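Local coordinates for MobB protein homolog (Geobacillus stearothermophilus, PDB 1XJC) that is of unknown function but, as a MobB homolog of the P-loop NTPase class, probably binds nucleotide and assists molybdopterin guanine dinucleotide synthesis, at residues L82-L85 and D86-L89; V116-E119 and E120-A123; L151-D154 and D155-I158. One frame throughout, in Å; residues are numbered along the deposited sequence.

The three contacts are the first turns of three helices, met in the order 1, 2, 3 along the chain. Contact 1 opens helix 85-92, which follows the two-stranded antiparallel sheet and packs on strands 35-39 and 99-103 of the parallel sheet. Contact 2 leads from strand 112-116 into helix 119-125, and contact 3 from strand 148-150, one edge of the parallel sheet, into helix 154-166; both touch strand 131-136. The centres of contacts 2 and 3 lie 19 Å apart, nearest atoms about 7 Å, whereas contact 1 is 28 Å and 30 Å from them, centre to centre. Contacts 2 and 3 lie by the probable phosphate-binding Walker A loop, contact 1 toward the sheet's other edge.

Contact 1: L82-L85 and D86-L89; sequences LWRL and DDVL
Asp-87 turns back onto Arg-84 at the N-terminus of helix 85-92 and forms one half of a capping box: the side chain at the third helical position accepts from the backbone N-H of the N-cap residue. The evidence is a nearly straight bond from Arg-84 N to Asp-87 OD2, 2.7 Å long. It reaches the oxygen on its anti side and 34° out of the carboxylate plane. Asp-87 CG is placed beside its own backbone N and anti to the carbonyl carbon (chi1 -62°), which swings the carboxylate back past the helix start.

The tight part of the turn faces the sheet. There Leu-85 and Leu-89, one helical turn apart and both buried, meet: the CD1 methyl of Leu-89 lies against the branch point of Leu-85, 3.8 Å from its CG. Their backbones are tied by the bond from Leu-89 N to Leu-85 O, 2.9 Å, the first straight i to i+4 link of the helix. Leu-85 also packs on Val-38 and Val-102, and Leu-89 on Val-100, so this pair seats the helix start on strands 35-39 and 99-103.

The other side is looser and more polar. Leu-82, Arg-84 and Asp-86 are exposed, and the extended Arg-84 chain leads its guanidinium away from the helix, one face of it lying against Leu-82 CD2. Although the charges are opposite, Arg-84 NE stays 5.3 Å from Asp-87 OD2, too far for a salt bridge. Trp-83 borders this region, its indole anchored through NE1 to Leu-78 O. The ring stands steeply to the Asp-87 carboxylate, its plane turned 76° from it, and offers its edge to the aspartate, with Trp-83 CE3 3.5 Å from Asp-87 CB.

Contact 2: V116-E119 and E120-A123; sequences VRSE and EDWA
Two torsions bring Arg-117 and Asp-121 together at the start of helix 119-125: the arginine chain bends at chi3 (-61°), turning its NE and NH2 toward the carboxylate of Asp-121, while Asp-121 CG lies anti to its carbonyl carbon (chi1 -84°) and points the carboxylate at them. The motif is a serine N-cap reinforced by a salt bridge, at the strand-to-helix turn after strand 112-116.

NE and NH2 of Arg-117 each take one carboxylate oxygen, a side-on bidentate salt bridge. The bond from Arg-117 NE to Asp-121 OD2 is short, 2.7 Å, but bent; that from Arg-117 NH2 to Asp-121 OD1, 2.8 Å, is nearly straight. Both use syn lone pairs. The two flat groups are nearly coplanar, 26° apart; OD1 lies in the guanidinium plane and OD2 is tilted from it. A second bond to Asp-121 OD2 comes from the backbone, Arg-117 N at 2.9 Å, arriving on the anti side. Three bonds therefore fix the rotation of this buried carboxylate. Tyr-12, in the probable P-loop, touches Asp-121 as well, and Arg-117 NH1 makes a weak hydrogen bond to Lys-13 O of the same loop.

Ser-118 is the N-cap itself. Its OG accepts from Asp-121 N at 3.2 Å, and its carbonyl O receives Trp-122 N at 3.1 Å, continuing the turn into regular helix.

On the inner side Trp-122 is buried against Ile-131 and Val-134 of strand 131-136, with Val-116 CG1 4.0 Å from its CE3. Glu-119 approaches this indole from the pyrrole side, its carboxylate turned almost square to the ring. Its OE1 bonds to Glu-141 N, and its other oxygen, Glu-119 OE2, sits at the indole edge 3.9 Å from Trp-122 CD1.

Contact 3: L151-D154 and D155-I158; sequences LADD and DEYI
Tyr-157 and Leu-151 are joined by the first of the hydrogen bonds at this turn, which leads from strand 148-150 into helix 154-166. The tyrosine hydroxyl OH donates to Leu-151 O over 2.8 Å, arriving off the carbonyl axis and tilted from its plane. Within the helix start, Tyr-157 N reaches Asp-153 O at 3.0 Å, and Ile-158 N reaches Asp-154 O at 3.1 Å. Asp-153 holds the N-cap position and contributes through its carbonyl O.

The second kind of interaction is CH-pi. Tyr-157 CG sits between its backbone N and carbonyl carbon (chi1 62°), which lays the ring back beneath the preceding turn. Asp-154 CA then stands over the ring centre, 3.4 Å from the centroid and only 10° off the normal. Phe-149, Ile-135 and Leu-20 also touch this buried ring, wedged between the sheet and helix 17-30, whose first turn carries the end of the probable Walker A motif; the side chain of Leu-151 touches residues of that motif.

Charge forms the third group. Asp-153 OD2 comes within 3.3 Å of Glu-156 OE1, and Asp-154 OD2 lies 4.1 Å from Asp-155 OD1; both are pairs of like charge. Lys-23 offers Asp-154 OD2 a long, weak ion pair.

The hydroxyl bond and the CH-pi face of Tyr-157 thus join loop 151-153 to the helix, while the acids gather at its N-terminal end, where the helix dipole probably offsets part of their repulsion.

Contact 1: L82-L85 and D86-L89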
loop_
_atom_site.group_PDB
_atom_site.type_symbol
_atom_site.label_atom_id
_atom_site.label_comp_id
_atom_site.label_asym_id
_atom_site.label_seq_id
_atom_site.Cartn_x
_atom_site.Cartn_y
_atom_site.Cartn_z
ATOM N N LEU A 82 16.983 10.234 8.768
ATOM C CA LEU A 82 15.946 9.205 8.655
ATOM C C LEU A 82 14.567 9.736 8.239
ATOM O O LEU A 82 14.089 10.718 8.788
ATOM C CB LEU A 82 15.775 8.466 9.991
ATOM C CG LEU A 82 14.441 7.708 10.092
ATOM C CD1 LEU A 82 14.565 6.399 9.333
ATOM C CD2 LEU A 82 14.071 7.453 11.545
ATOM N N TRP A 83 13.929 9.071 7.281
ATOM C CA TRP A 83 12.587 9.461 6.854
ATOM C C TRP A 83 11.532 8.514 7.435
ATOM O O TRP A 83 11.568 7.318 7.185
ATOM C CB TRP A 83 12.455 9.438 5.325
ATOM C CG TRP A 83 13.131 10.584 4.639
ATOM C CD1 TRP A 83 14.324 10.561 3.979
ATOM C CD2 TRP A 83 12.661 11.934 4.577
ATOM N NE1 TRP A 83 14.629 11.818 3.510
ATOM C CE2 TRP A 83 13.626 12.680 3.865
ATOM C CE3 TRP A 83 11.520 12.586 5.053
ATOM C CZ2 TRP A 83 13.482 14.050 3.616
ATOM C CZ3 TRP A 83 11.373 13.952 4.806
ATOM C CH2 TRP A 83 12.357 14.668 4.090
ATOM N N ARG A 84 10.598 9.042 8.211
ATOM C CA ARG A 84 9.536 8.199 8.742
ATOM C C ARG A 84 8.335 8.343 7.804
ATOM O O ARG A 84 8.201 9.362 7.123
ATOM C CB ARG A 84 9.155 8.648 10.149
ATOM C CG ARG A 84 10.255 8.448 11.167
ATOM C CD ARG A 84 9.955 9.202 12.451
ATOM N NE ARG A 84 11.053 9.066 13.406
ATOM C CZ ARG A 84 11.307 7.965 14.110
ATOM N NH1 ARG A 84 10.532 6.893 13.977
ATOM N NH2 ARG A 84 12.348 7.930 14.936
ATOM N N LEU A 85 7.460 7.337 7.765
ATOM C CA LEU A 85 6.294 7.418 6.883
ATOM C C LEU A 85 5.537 8.710 7.158
ATOM O O LEU A 85 5.121 9.385 6.227
ATOM C CB LEU A 85 5.350 6.218 7.068
ATOM C CG LEU A 85 4.033 6.330 6.277
ATOM C CD1 LEU A 85 4.324 6.325 4.767
ATOM C CD2 LEU A 85 3.085 5.159 6.660
ATOM N N ASP A 86 5.361 9.067 8.429
ATOM C CA ASP A 86 4.651 10.311 8.727
ATOM C C ASP A 86 5.314 11.539 8.119
ATOM O O ASP A 86 4.622 12.492 7.775
ATOM C CB ASP A 86 4.451 10.504 10.233
ATOM C CG ASP A 86 3.227 9.753 10.751
ATOM O OD1 ASP A 86 2.432 9.272 9.906
ATOM O OD2 ASP A 86 3.055 9.652 11.989
ATOM N N ASP A 87 6.639 11.540 7.969
ATOM C CA ASP A 87 7.274 12.696 7.334
ATOM C C ASP A 87 6.779 12.806 5.892
ATOM O O ASP A 87 6.492 13.899 5.398
ATOM C CB ASP A 87 8.788 12.563 7.296
ATOM C CG ASP A 87 9.394 12.480 8.663
ATOM O OD1 ASP A 87 8.953 13.226 9.570
ATOM O OD2 ASP A 87 10.325 11.669 8.821
ATOM N N VAL A 88 6.681 11.664 5.214
ATOM C CA VAL A 88 6.229 11.662 3.830
ATOM C C VAL A 88 4.752 12.049 3.737
ATOM O O VAL A 88 4.384 12.887 2.924
ATOM C CB VAL A 88 6.461 10.275 3.161
ATOM C CG1 VAL A 88 6.344 10.399 1.668
ATOM C CG2 VAL A 88 7.833 9.738 3.525
ATOM N N LEU A 89 3.904 11.462 4.578
ATOM C CA LEU A 89 2.482 11.786 4.549
ATOM C C LEU A 89 2.215 13.263 4.848
ATOM O O LEU A 89 1.190 13.805 4.426
ATOM C CB LEU A 89 1.698 10.913 5.541
ATOM C CG LEU A 89 1.715 9.396 5.304
ATOM C CD1 LEU A 89 1.026 8.699 6.466
ATOM C CD2 LEU A 89 1.037 9.054 3.980
#

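Contact 2: V116-E119 and E120-A123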
loop_
_atom_site.group_PDB
_atom_site.type_symbol
_atom_site.label_atom_id
_atom_site.label_comp_id
_atom_site.label_asym_id
_atom_site.label_seq_id
_atom_site.Cartn_x
_atom_site.Cartn_y
_atom_site.Cartn_z
ATOM N N VAL A 116 0.920 -12.867 0.981
ATOM C CA VAL A 116 1.719 -13.981 1.466
ATOM C C VAL A 116 1.936 -15.046 0.400
ATOM O O VAL A 116 1.006 -15.412 -0.324
ATOM C CB VAL A 116 1.054 -14.648 2.718
ATOM C CG1 VAL A 116 0.870 -13.604 3.845
ATOM C CG2 VAL A 116 -0.282 -15.246 2.353
ATOM N N ARG A 117 3.165 -15.548 0.320
ATOM C CA ARG A 117 3.493 -16.594 -0.644
ATOM C C ARG A 117 3.217 -17.965 -0.041
ATOM O O ARG A 117 2.995 -18.946 -0.759
ATOM C CB ARG A 117 4.979 -16.527 -1.013
ATOM C CG ARG A 117 5.441 -15.161 -1.496
ATOM C CD ARG A 117 6.965 -15.061 -1.434
ATOM N NE ARG A 117 7.457 -15.229 -0.063
ATOM C CZ ARG A 117 8.715 -15.007 0.322
ATOM N NH1 ARG A 117 9.632 -14.602 -0.558
ATOM N NH2 ARG A 117 9.058 -15.191 1.591
ATOM N N SER A 118 3.190 -18.018 1.283
ATOM C CA SER A 118 3.042 -19.293 1.972
ATOM C C SER A 118 2.498 -19.165 3.389
ATOM O O SER A 118 2.342 -18.065 3.919
ATOM C CB SER A 118 4.420 -19.934 2.068
ATOM O OG SER A 118 5.287 -19.049 2.770
ATOM N N GLU A 119 2.247 -20.314 4.005
ATOM C CA GLU A 119 1.760 -20.349 5.371
ATOM C C GLU A 119 2.868 -19.770 6.249
ATOM O O GLU A 119 2.592 -19.081 7.229
ATOM C CB GLU A 119 1.437 -21.794 5.774
ATOM C CG GLU A 119 1.076 -21.992 7.242
ATOM C CD GLU A 119 -0.035 -21.068 7.713
ATOM O OE1 GLU A 119 -1.014 -20.871 6.961
ATOM O OE2 GLU A 119 0.069 -20.548 8.851
ATOM N N GLU A 120 4.119 -20.031 5.875
ATOM C CA GLU A 120 5.274 -19.518 6.616
ATOM C C GLU A 120 5.314 -17.983 6.615
ATOM O O GLU A 120 5.602 -17.362 7.650
ATOM C CB GLU A 120 6.578 -20.069 6.021
ATOM C CG GLU A 120 7.837 -19.537 6.690
ATOM C CD GLU A 120 9.117 -20.174 6.148
ATOM O OE1 GLU A 120 9.263 -21.415 6.256
ATOM O OE2 GLU A 120 9.983 -19.434 5.621
ATOM N N ASP A 121 5.051 -17.367 5.460
ATOM C CA ASP A 121 5.019 -15.902 5.385
ATOM C C ASP A 121 3.921 -15.391 6.326
ATOM O O ASP A 121 4.104 -14.410 7.042
ATOM C CB ASP A 121 4.637 -15.407 3.985
ATOM C CG ASP A 121 5.802 -15.346 3.022
ATOM O OD1 ASP A 121 6.931 -15.703 3.384
ATOM O OD2 ASP A 121 5.576 -14.921 1.871
ATOM N N TRP A 122 2.761 -16.043 6.275
ATOM C CA TRP A 122 1.609 -15.642 7.080
ATOM C C TRP A 122 1.869 -15.757 8.572
ATOM O O TRP A 122 1.392 -14.930 9.353
ATOM C CB TRP A 122 0.389 -16.488 6.712
ATOM C CG TRP A 122 -0.848 -16.193 7.535
ATOM C CD1 TRP A 122 -1.581 -17.092 8.269
ATOM C CD2 TRP A 122 -1.481 -14.919 7.711
ATOM N NE1 TRP A 122 -2.629 -16.453 8.883
ATOM C CE2 TRP A 122 -2.591 -15.119 8.564
ATOM C CE3 TRP A 122 -1.213 -13.616 7.234
ATOM C CZ2 TRP A 122 -3.438 -14.068 8.956
ATOM C CZ3 TRP A 122 -2.055 -12.571 7.626
ATOM C CH2 TRP A 122 -3.156 -12.806 8.479
ATOM N N ALA A 123 2.604 -16.789 8.970
ATOM C CA ALA A 123 2.924 -16.991 10.381
ATOM C C ALA A 123 3.706 -15.800 10.933
ATOM O O ALA A 123 3.506 -15.400 12.076
ATOM C CB ALA A 123 3.727 -18.278 10.562
#

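Contact 3: L151-D154 and D155-I158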
loop_
_atom_site.group_PDB
_atom_site.type_symbol
_atom_site.label_atom_id
_atom_site.label_comp_id
_atom_site.label_asym_id
_atom_site.label_seq_id
_atom_site.Cartn_x
_atom_site.Cartn_y
_atom_site.Cartn_z
ATOM N N LEU A 151 -4.141 -14.256 -5.381
ATOM C CA LEU A 151 -3.475 -13.152 -6.074
ATOM C C LEU A 151 -3.986 -13.039 -7.524
ATOM O O LEU A 151 -3.991 -11.953 -8.133
ATOM C CB LEU A 151 -1.958 -13.396 -6.069
ATOM C CG LEU A 151 -1.122 -12.325 -6.768
ATOM C CD1 LEU A 151 -1.308 -10.990 -6.006
ATOM C CD2 LEU A 151 0.363 -12.765 -6.816
ATOM N N ALA A 152 -4.444 -14.156 -8.082
ATOM C CA ALA A 152 -4.958 -14.150 -9.455
ATOM C C ALA A 152 -6.375 -13.578 -9.547
ATOM O O ALA A 152 -6.840 -13.210 -10.626
ATOM C CB ALA A 152 -4.958 -15.585 -10.020
ATOM N N ASP A 153 -7.052 -13.470 -8.413
ATOM C CA ASP A 153 -8.451 -13.026 -8.421
ATOM C C ASP A 153 -8.684 -11.530 -8.233
ATOM O O ASP A 153 -9.513 -11.128 -7.409
ATOM C CB ASP A 153 -9.170 -13.845 -7.347
ATOM C CG ASP A 153 -10.685 -13.731 -7.408
ATOM O OD1 ASP A 153 -11.246 -13.532 -8.505
ATOM O OD2 ASP A 153 -11.301 -13.874 -6.328
ATOM N N ASP A 154 -7.961 -10.700 -8.986
ATOM C CA ASP A 154 -8.115 -9.249 -8.854
ATOM C C ASP A 154 -9.503 -8.766 -9.283
ATOM O O ASP A 154 -9.953 -7.717 -8.828
ATOM C CB ASP A 154 -7.037 -8.483 -9.649
ATOM C CG ASP A 154 -7.008 -8.857 -11.131
ATOM O OD1 ASP A 154 -6.685 -10.020 -11.463
ATOM O OD2 ASP A 154 -7.303 -7.983 -11.968
ATOM N N ASP A 155 -10.176 -9.517 -10.156
ATOM C CA ASP A 155 -11.523 -9.123 -10.579
ATOM C C ASP A 155 -12.434 -9.070 -9.360
ATOM O O ASP A 155 -13.512 -8.471 -9.390
ATOM C CB ASP A 155 -12.106 -10.106 -11.593
ATOM C CG ASP A 155 -11.602 -9.851 -13.004
ATOM O OD1 ASP A 155 -11.090 -8.736 -13.253
ATOM O OD2 ASP A 155 -11.731 -10.755 -13.859
ATOM N N GLU A 156 -11.993 -9.709 -8.288
ATOM C CA GLU A 156 -12.759 -9.693 -7.069
ATOM C C GLU A 156 -12.129 -8.824 -5.984
ATOM O O GLU A 156 -12.830 -8.021 -5.357
ATOM C CB GLU A 156 -12.941 -11.103 -6.531
ATOM C CG GLU A 156 -13.823 -11.138 -5.323
ATOM C CD GLU A 156 -14.781 -12.305 -5.382
ATOM O OE1 GLU A 156 -14.334 -13.461 -5.191
ATOM O OE2 GLU A 156 -15.980 -12.054 -5.645
ATOM N N TYR A 157 -10.820 -8.933 -5.760
ATOM C CA TYR A 157 -10.270 -8.120 -4.673
ATOM C C TYR A 157 -10.138 -6.617 -4.922
ATOM O O TYR A 157 -10.195 -5.843 -3.979
ATOM C CB TYR A 157 -8.957 -8.720 -4.107
ATOM C CG TYR A 157 -7.775 -8.854 -5.036
ATOM C CD1 TYR A 157 -7.093 -7.727 -5.514
ATOM C CD2 TYR A 157 -7.296 -10.117 -5.394
ATOM C CE1 TYR A 157 -5.962 -7.866 -6.320
ATOM C CE2 TYR A 157 -6.169 -10.265 -6.198
ATOM C CZ TYR A 157 -5.505 -9.139 -6.656
ATOM O OH TYR A 157 -4.382 -9.291 -7.435
ATOM N N ILE A 158 -10.002 -6.195 -6.173
ATOM C CA ILE A 158 -9.891 -4.761 -6.469
ATOM C C ILE A 158 -11.230 -4.067 -6.176
ATOM O O ILE A 158 -11.269 -3.089 -5.435
ATOM C CB ILE A 158 -9.445 -4.525 -7.933
ATOM C CG1 ILE A 158 -7.992 -5.016 -8.109
ATOM C CG2 ILE A 158 -9.564 -3.040 -8.291
ATOM C CD1 ILE A 158 -6.951 -4.264 -7.215
#